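Local coordinates for protein CyaB (Pseudomonas aeruginosa, PDB 3R5G) that probably makes cyclic AMP from ATP as an adenylyl cyclase, represented here by its catalytic domain from a membrane protein, at residues 110-115 with 152-157. Sequence-based numbering, arbitrary orientation.
Sequences IRMGIN and GEILIS
Met112 and Ile154 run alongside each other on adjacent parallel strands of the mixed sheet in this class III cyclase catalytic domain. The turn of Met112 at chi3 (-125°) keeps CE, as well as SD, 3.8 Å from CG1 of Ile154. The other branch of Ile154, CG2, meets CD1 of Ile114 at 3.8 Å, and Ile114 in turn sets its CB against CG2 of Ile156. The backbones zip together through the N-H···O hydrogen bonds of a parallel pair: Gly152 N to Ile110 O at 2.7 Å, Met112 N to Glu153 O, Leu155 N nearly straight (177°) to Met112 O, Ile114 N to Leu155 O, and Ser157 N to Ile114 O at 3.2 Å. Ser157 OG donates to Asn115 OD1 at 2.7 Å, approaching in the amide plane, where a lone pair of OD1 points. Farther out, strands 6-18 and 185-190 flank the two antiparallel, while Met112 and Ile154 pack on Arg89 and Ile114 on Val82 of helix 74-100. Arg111 extends off to a salt bridge with Asp16; Glu153 OE2 accepts a hydrogen bond from Gln189 and forms a salt bridge with Lys173. Ser157 N-caps helix 158-164, and Asn115 ND2 is hydrogen-bonded to Glu138 OE1.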
loop_
_atom_site.group_PDB
_atom_site.type_symbol
_atom_site.label_atom_id
_atom_site.label_comp_id
_atom_site.label_asym_id
_atom_site.label_seq_id
_atom_site.Cartn_x
_atom_site.Cartn_y
_atom_site.Cartn_z
ATOM N N ILE A 110 9.604 -12.602 -7.195
ATOM C CA ILE A 110 8.271 -12.278 -6.714
ATOM C C ILE A 110 8.045 -12.941 -5.387
ATOM O O ILE A 110 8.545 -14.038 -5.125
ATOM C CB ILE A 110 7.191 -12.712 -7.794
ATOM C CG1 ILE A 110 5.814 -12.161 -7.395
ATOM C CG2 ILE A 110 7.283 -14.301 -8.086
ATOM C CD1 ILE A 110 4.869 -12.519 -8.548
ATOM N N ARG A 111 7.316 -12.244 -4.531
ATOM C CA ARG A 111 6.737 -12.874 -3.347
ATOM C C ARG A 111 5.279 -12.536 -3.237
ATOM O O ARG A 111 4.837 -11.480 -3.716
ATOM C CB ARG A 111 7.497 -12.475 -2.102
ATOM C CG ARG A 111 7.291 -11.074 -1.759
ATOM C CD ARG A 111 8.134 -10.746 -0.543
ATOM N NE ARG A 111 7.902 -9.323 -0.271
ATOM C CZ ARG A 111 8.061 -8.769 0.921
ATOM N NH1 ARG A 111 7.753 -7.482 1.083
ATOM N NH2 ARG A 111 8.494 -9.502 1.939
ATOM N N MET A 112 4.548 -13.427 -2.575
ATOM C CA MET A 112 3.088 -13.355 -2.557
ATOM C C MET A 112 2.482 -13.743 -1.245
ATOM O O MET A 112 3.015 -14.677 -0.600
ATOM C CB MET A 112 2.521 -14.333 -3.638
ATOM C CG MET A 112 3.117 -13.976 -4.995
ATOM S SD MET A 112 2.546 -15.192 -6.246
ATOM C CE MET A 112 4.077 -15.639 -6.788
ATOM N N GLY A 113 1.346 -13.123 -0.912
ATOM C CA GLY A 113 0.583 -13.457 0.267
ATOM C C GLY A 113 -0.877 -13.630 -0.134
ATOM O O GLY A 113 -1.322 -12.768 -0.932
ATOM N N ILE A 114 -1.596 -14.604 0.392
ATOM C CA ILE A 114 -2.989 -14.866 -0.040
ATOM C C ILE A 114 -3.747 -15.197 1.201
ATOM O O ILE A 114 -3.287 -16.057 1.995
ATOM C CB ILE A 114 -3.023 -15.984 -1.094
ATOM C CG1 ILE A 114 -2.135 -15.589 -2.251
ATOM C CG2 ILE A 114 -4.471 -16.223 -1.504
ATOM C CD1 ILE A 114 -2.024 -16.746 -3.331
ATOM N N ASN A 115 -4.950 -14.638 1.362
ATOM C CA ASN A 115 -5.794 -14.997 2.466
ATOM C C ASN A 115 -7.203 -15.036 1.975
ATOM O O ASN A 115 -7.555 -14.318 1.018
ATOM C CB ASN A 115 -5.642 -13.918 3.571
ATOM C CG ASN A 115 -6.589 -14.130 4.754
ATOM O OD1 ASN A 115 -6.666 -15.248 5.302
ATOM N ND2 ASN A 115 -7.357 -13.106 5.094
ATOM N N GLY A 152 10.338 -15.518 -3.673
ATOM C CA GLY A 152 10.000 -16.760 -4.304
ATOM C C GLY A 152 8.933 -17.595 -3.648
ATOM O O GLY A 152 8.674 -18.713 -4.158
ATOM N N GLU A 153 8.382 -17.089 -2.582
ATOM C CA GLU A 153 7.449 -17.888 -1.744
ATOM C C GLU A 153 6.037 -17.343 -1.951
ATOM O O GLU A 153 5.831 -16.110 -2.233
ATOM C CB GLU A 153 7.846 -17.635 -0.290
ATOM C CG GLU A 153 7.204 -18.449 0.742
ATOM C CD GLU A 153 7.969 -18.259 2.079
ATOM O OE1 GLU A 153 8.042 -17.181 2.612
ATOM O OE2 GLU A 153 8.503 -19.257 2.609
ATOM N N ILE A 154 5.082 -18.264 -1.900
ATOM C CA ILE A 154 3.705 -17.909 -1.837
ATOM C C ILE A 154 3.235 -18.380 -0.471
ATOM O O ILE A 154 3.128 -19.622 -0.175
ATOM C CB ILE A 154 2.904 -18.687 -2.891
ATOM C CG1 ILE A 154 3.423 -18.331 -4.214
ATOM C CG2 ILE A 154 1.413 -18.323 -2.780
ATOM C CD1 ILE A 154 2.789 -19.135 -5.425
ATOM N N LEU A 155 2.854 -17.428 0.332
ATOM C CA LEU A 155 2.381 -17.753 1.698
ATOM C C LEU A 155 0.886 -17.624 1.786
ATOM O O LEU A 155 0.328 -16.583 1.293
ATOM C CB LEU A 155 2.944 -16.828 2.783
ATOM C CG LEU A 155 4.430 -16.972 3.078
ATOM C CD1 LEU A 155 4.778 -16.189 4.375
ATOM C CD2 LEU A 155 4.711 -18.440 3.383
ATOM N N ILE A 156 0.142 -18.561 2.356
ATOM C CA ILE A 156 -1.287 -18.476 2.461
ATOM C C ILE A 156 -1.695 -18.746 3.911
ATOM O O ILE A 156 -0.922 -19.384 4.698
ATOM C CB ILE A 156 -1.939 -19.561 1.551
ATOM C CG1 ILE A 156 -1.662 -21.035 1.961
ATOM C CG2 ILE A 156 -1.477 -19.315 0.130
ATOM C CD1 ILE A 156 -2.501 -22.085 1.218
ATOM N N SER A 157 -2.856 -18.310 4.281
ATOM C CA SER A 157 -3.426 -18.577 5.616
ATOM C C SER A 157 -4.100 -19.913 5.640
ATOM O O SER A 157 -4.291 -20.636 4.652
ATOM C CB SER A 157 -4.393 -17.454 5.921
ATOM O OG SER A 157 -5.531 -17.635 5.039
#